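Local coordinates for transferrin binding protein B (Actinobacillus suis, PDB 3PQU) that probably binds host transferrin at the bacterial outer membrane as a surface lipoprotein, serving iron acquisition, at residues F311-N315 / K316-A320; I80-N84 / I85-P89. All coordinates share one frame; numbering follows the deposited sequence.

Interaction 1. Residues F311-N315 / K316-A320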
loop_
_atom_site.group_PDB
_atom_site.type_symbol
_atom_site.label_atom_id
_atom_site.label_comp_id
_atom_site.label_asym_id
_atom_site.label_seq_id
_atom_site.Cartn_x
_atom_site.Cartn_y
_atom_site.Cartn_z
ATOM N N PHE A 311 12.076 6.332 7.181
ATOM C CA PHE A 311 13.401 6.424 6.603
ATOM C C PHE A 311 14.456 5.830 7.518
ATOM O O PHE A 311 14.210 5.642 8.707
ATOM C CB PHE A 311 13.744 7.865 6.156
ATOM C CG PHE A 311 13.867 8.861 7.292
ATOM C CD1 PHE A 311 15.061 9.006 7.978
ATOM C CD2 PHE A 311 12.786 9.672 7.652
ATOM C CE1 PHE A 311 15.173 9.959 9.011
ATOM C CE2 PHE A 311 12.895 10.616 8.672
ATOM C CZ PHE A 311 14.087 10.754 9.343
ATOM N N PHE A 312 15.609 5.498 6.933
ATOM C CA PHE A 312 16.712 4.856 7.625
ATOM C C PHE A 312 17.989 5.634 7.267
ATOM O O PHE A 312 18.320 5.766 6.086
ATOM C CB PHE A 312 16.776 3.387 7.177
ATOM C CG PHE A 312 17.787 2.542 7.916
ATOM C CD1 PHE A 312 17.983 2.691 9.287
ATOM C CD2 PHE A 312 18.515 1.554 7.237
ATOM C CE1 PHE A 312 18.900 1.888 9.971
ATOM C CE2 PHE A 312 19.419 0.733 7.917
ATOM C CZ PHE A 312 19.613 0.899 9.288
ATOM N N THR A 313 18.692 6.167 8.268
ATOM C CA THR A 313 19.792 7.084 7.972
ATOM C C THR A 313 20.959 6.352 7.310
ATOM O O THR A 313 21.085 5.128 7.428
ATOM C CB THR A 313 20.246 7.938 9.185
ATOM O OG1 THR A 313 20.703 7.093 10.243
ATOM C CG2 THR A 313 19.104 8.860 9.689
ATOM N N ASN A 314 21.776 7.099 6.582
ATOM C CA ASN A 314 22.841 6.504 5.785
ATOM C C ASN A 314 23.915 5.864 6.637
ATOM O O ASN A 314 24.539 4.894 6.217
ATOM C CB ASN A 314 23.464 7.529 4.809
ATOM C CG ASN A 314 22.443 8.115 3.851
ATOM O OD1 ASN A 314 21.469 7.450 3.487
ATOM N ND2 ASN A 314 22.648 9.376 3.455
ATOM N N ASN A 315 24.135 6.403 7.828
ATOM C CA ASN A 315 25.098 5.815 8.767
ATOM C C ASN A 315 24.407 4.838 9.740
ATOM O O ASN A 315 24.988 4.477 10.752
ATOM C CB ASN A 315 25.776 6.921 9.581
ATOM C CG ASN A 315 24.769 7.716 10.429
ATOM O OD1 ASN A 315 23.645 7.914 10.025
ATOM N ND2 ASN A 315 25.190 8.170 11.587
ATOM N N LYS A 316 23.159 4.453 9.448
ATOM C CA LYS A 316 22.407 3.468 10.263
ATOM C C LYS A 316 22.190 3.866 11.745
ATOM O O LYS A 316 21.996 3.017 12.610
ATOM C CB LYS A 316 23.094 2.090 10.172
ATOM C CG LYS A 316 23.296 1.611 8.714
ATOM C CD LYS A 316 23.894 0.213 8.674
ATOM C CE LYS A 316 23.838 -0.372 7.276
ATOM N NZ LYS A 316 24.269 0.621 6.257
ATOM N N SER A 317 22.215 5.161 12.026
ATOM C CA SER A 317 22.061 5.651 13.386
ATOM C C SER A 317 20.598 5.747 13.802
ATOM O O SER A 317 20.318 5.897 14.981
ATOM C CB SER A 317 22.666 7.045 13.513
ATOM O OG SER A 317 22.044 7.943 12.592
ATOM N N LEU A 318 19.675 5.685 12.837
ATOM C CA LEU A 318 18.273 6.058 13.095
ATOM C C LEU A 318 17.253 5.426 12.146
ATOM O O LEU A 318 17.412 5.467 10.912
ATOM C CB LEU A 318 18.093 7.581 13.031
ATOM C CG LEU A 318 16.814 8.114 13.714
ATOM C CD1 LEU A 318 17.087 8.374 15.169
ATOM C CD2 LEU A 318 16.334 9.401 13.077
ATOM N N PHE A 319 16.203 4.862 12.736
ATOM C CA PHE A 319 15.014 4.434 11.991
ATOM C C PHE A 319 13.866 5.342 12.440
ATOM O O PHE A 319 13.599 5.441 13.637
ATOM C CB PHE A 319 14.687 2.937 12.257
ATOM C CG PHE A 319 13.363 2.471 11.635
ATOM C CD1 PHE A 319 13.232 2.335 10.256
ATOM C CD2 PHE A 319 12.255 2.220 12.436
ATOM C CE1 PHE A 319 12.022 1.939 9.683
ATOM C CE2 PHE A 319 11.035 1.809 11.876
ATOM C CZ PHE A 319 10.924 1.676 10.494
ATOM N N ALA A 320 13.212 6.010 11.486
ATOM C CA ALA A 320 12.147 6.974 11.768
ATOM C C ALA A 320 10.883 6.630 10.977
ATOM O O ALA A 320 10.977 6.095 9.878
ATOM C CB ALA A 320 12.588 8.386 11.417
#

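Interaction 2. Residues I80-N84 / I85-P89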
loop_
_atom_site.group_PDB
_atom_site.type_symbol
_atom_site.label_atom_id
_atom_site.label_comp_id
_atom_site.label_asym_id
_atom_site.label_seq_id
_atom_site.Cartn_x
_atom_site.Cartn_y
_atom_site.Cartn_z
ATOM N N ILE A 80 5.249 -5.169 7.263
ATOM C CA ILE A 80 4.087 -5.722 7.940
ATOM C C ILE A 80 2.857 -5.477 7.090
ATOM O O ILE A 80 2.869 -4.623 6.205
ATOM C CB ILE A 80 3.913 -5.153 9.351
ATOM C CG1 ILE A 80 3.857 -3.628 9.331
ATOM C CG2 ILE A 80 5.061 -5.630 10.263
ATOM C CD1 ILE A 80 3.643 -3.039 10.733
ATOM N N TRP A 81 1.798 -6.228 7.337
ATOM C CA TRP A 81 0.707 -6.275 6.367
ATOM C C TRP A 81 -0.654 -6.566 6.965
ATOM O O TRP A 81 -1.586 -6.917 6.232
ATOM C CB TRP A 81 1.019 -7.283 5.248
ATOM C CG TRP A 81 1.149 -8.696 5.720
ATOM C CD1 TRP A 81 0.130 -9.545 6.059
ATOM C CD2 TRP A 81 2.364 -9.436 5.902
ATOM N NE1 TRP A 81 0.640 -10.762 6.445
ATOM C CE2 TRP A 81 2.007 -10.723 6.355
ATOM C CE3 TRP A 81 3.718 -9.134 5.722
ATOM C CZ2 TRP A 81 2.957 -11.707 6.633
ATOM C CZ3 TRP A 81 4.660 -10.116 6.004
ATOM C CH2 TRP A 81 4.272 -11.386 6.450
ATOM N N ASN A 82 -0.792 -6.397 8.277
ATOM C CA ASN A 82 -2.092 -6.646 8.923
ATOM C C ASN A 82 -3.191 -5.746 8.374
ATOM O O ASN A 82 -3.018 -4.527 8.278
ATOM C CB ASN A 82 -2.010 -6.520 10.455
ATOM C CG ASN A 82 -3.273 -7.059 11.162
ATOM O OD1 ASN A 82 -4.385 -6.937 10.656
ATOM N ND2 ASN A 82 -3.092 -7.653 12.333
ATOM N N GLU A 83 -4.322 -6.355 8.019
ATOM C CA GLU A 83 -5.439 -5.636 7.408
ATOM C C GLU A 83 -6.255 -4.876 8.441
ATOM O O GLU A 83 -6.968 -3.933 8.112
ATOM C CB GLU A 83 -6.367 -6.605 6.664
ATOM C CG GLU A 83 -5.673 -7.811 6.051
ATOM C CD GLU A 83 -5.513 -8.955 7.037
ATOM O OE1 GLU A 83 -4.382 -9.469 7.169
ATOM O OE2 GLU A 83 -6.517 -9.336 7.679
ATOM N N ASN A 84 -6.161 -5.301 9.692
ATOM C CA ASN A 84 -6.938 -4.692 10.758
ATOM C C ASN A 84 -6.075 -3.739 11.575
ATOM O O ASN A 84 -5.299 -4.181 12.429
ATOM C CB ASN A 84 -7.528 -5.776 11.660
ATOM C CG ASN A 84 -8.344 -5.201 12.794
ATOM O OD1 ASN A 84 -8.608 -3.998 12.831
ATOM N ND2 ASN A 84 -8.747 -6.053 13.729
ATOM N N ILE A 85 -6.206 -2.438 11.320
ATOM C CA ILE A 85 -5.324 -1.466 11.963
ATOM C C ILE A 85 -5.693 -1.242 13.419
ATOM O O ILE A 85 -4.962 -0.586 14.150
ATOM C CB ILE A 85 -5.282 -0.112 11.230
ATOM C CG1 ILE A 85 -6.636 0.588 11.306
ATOM C CG2 ILE A 85 -4.814 -0.294 9.794
ATOM C CD1 ILE A 85 -6.601 2.009 10.798
ATOM N N ASP A 86 -6.830 -1.792 13.827
ATOM C CA ASP A 86 -7.222 -1.795 15.229
ATOM C C ASP A 86 -6.322 -2.731 16.024
ATOM O O ASP A 86 -6.132 -2.544 17.220
ATOM C CB ASP A 86 -8.683 -2.216 15.385
ATOM C CG ASP A 86 -9.649 -1.168 14.862
ATOM O OD1 ASP A 86 -9.258 0.023 14.787
ATOM O OD2 ASP A 86 -10.800 -1.540 14.535
ATOM N N GLU A 87 -5.765 -3.735 15.354
ATOM C CA GLU A 87 -4.812 -4.629 15.991
ATOM C C GLU A 87 -3.418 -4.005 15.946
ATOM O O GLU A 87 -2.704 -4.150 14.961
ATOM C CB GLU A 87 -4.773 -5.977 15.277
ATOM C CG GLU A 87 -6.047 -6.784 15.353
ATOM C CD GLU A 87 -5.911 -8.124 14.650
ATOM O OE1 GLU A 87 -6.948 -8.729 14.300
ATOM O OE2 GLU A 87 -4.761 -8.566 14.441
ATOM N N ILE A 88 -3.041 -3.300 17.007
ATOM C CA ILE A 88 -1.722 -2.694 17.095
ATOM C C ILE A 88 -0.635 -3.775 17.025
ATOM O O ILE A 88 -0.700 -4.785 17.730
ATOM C CB ILE A 88 -1.597 -1.861 18.398
ATOM C CG1 ILE A 88 -2.712 -0.814 18.474
ATOM C CG2 ILE A 88 -0.235 -1.189 18.495
ATOM C CD1 ILE A 88 -2.643 0.278 17.379
ATOM N N PRO A 89 0.365 -3.590 16.154
ATOM C CA PRO A 89 1.354 -4.673 16.014
ATOM C C PRO A 89 2.020 -5.037 17.339
ATOM O O PRO A 89 2.406 -4.134 18.073
ATOM C CB PRO A 89 2.400 -4.080 15.045
ATOM C CG PRO A 89 1.638 -3.067 14.238
ATOM C CD PRO A 89 0.564 -2.504 15.173
HETATM O O HOH W 1 -0.848 -5.947 13.493
#

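Interaction 1. Residues F311-N315 / K316-A320
Phe311 and Ala320 form an antiparallel hydrogen-bonded pair: Phe311 N donates to Ala320 O at 2.9 Å, and Ala320 N returns a nearly straight bond to Phe311 O (N-H...O angle 172°). With CG held between the backbone N and the carbonyl carbon (chi1 66°), the Phe311 ring swings across to its partner strand, where Ala320 CB sits over one ring face in a CH-pi contact 3.7 Å from the centroid. Phe312 and Phe319 are the next, non-hydrogen-bonded antiparallel pair, their side chains on the other side of the sheet. The edge of the Phe312 ring meets a carbonyl, CD1 lying 3.3 Å from Leu318 O, while CZ reaches the aliphatic base of Lys316. That same Leu318 O accepts from Thr313 N at 3.0 Å. Thr313 opens a type I turn closed by Lys316 N on Thr313 O. Its methyl CG2 rests on Leu318 CB, and its hydroxyl OG1 lies 2.8 Å from Ser317 OG, within a polar cluster that also takes in Asn315 OD1. Thr290 OG1 bonds Asn315 OD1, and Ile288 O bonds Ser317 OG, tying the turn to the loop between strands 274-281 and 292-300. The hairpin joins strands 306-312 and 318-326 of the N-lobe barrel, flanked by strands 292-300 and 170-183; Tyr264 meets Phe311 edge-to-face, whereas Phe319 packs against Val44 and Ala46 of strand 43-47.

Interaction 2. Residues I80-N84 / I85-P89
Glu87, the last residue of a type I turn, reaches back to the side chains of Asn82 and Asn84. Its CB lies 3.4 Å from Asn84 O, the carbonyl that also accepts from Glu87 N. The next atom, CG, packs against the Asn84 amide, 3.2 Å from ND2. From there the chain runs extended (chi2 -179°), which carries CD out to place the two carboxylate oxygens at different asparagines. OE1 is met on its anti side by Asn84 ND2, a longer bond of 3.3 Å with the donor 32° out of the carboxylate plane. OE2 takes the shorter bond, 2.8 Å from Asn82 ND2, which approaches from above the carboxylate although OE2 itself lies close to the plane of the amide; the two flat groups stand perpendicular.

Two turns follow each other here. Asn82 OD1 accepts from Asn84 N at 2.6 Å, making an Asx turn, and Asn84 to Glu87 form the type I beta turn in the loop between strand 78-80 and helix 91-97 of the N-lobe handle. Asn84 OD1 in addition accepts from Asp86 N, two residues on, the donor standing well above the amide plane. With OD1 and ND2 of both asparagines bonded, the rotation of each amide is fixed. A water links Glu87 O to Asn82 ND2, weakly at the amide. At the ends of the stretch Ile80 CD1 touches Pro89 CG at 4.0 Å, crossing it at about a right angle, and both residues rest on Glu45 of strand 43-47.

How the interactions relate
Along the chain interaction 2 comes first, in the handle of the N-lobe, and interaction 1 follows in the barrel of the same lobe. Their centres are 24 Å apart and their nearest atoms about 9 Å, without touching. They belong to different sheets: residues 80-89 leave the edge strand 78-80 of the five-stranded handle sheet, whereas residues 311-320 turn between two neighbouring barrel strands. Strand 43-47 touches both, joining the edge of the handle sheet to the barrel. Interaction 1 is mostly buried, and its Phe312/Phe319 face lies against the handle, whereas its turn tip is exposed; interaction 2 is a surface loop on the handle.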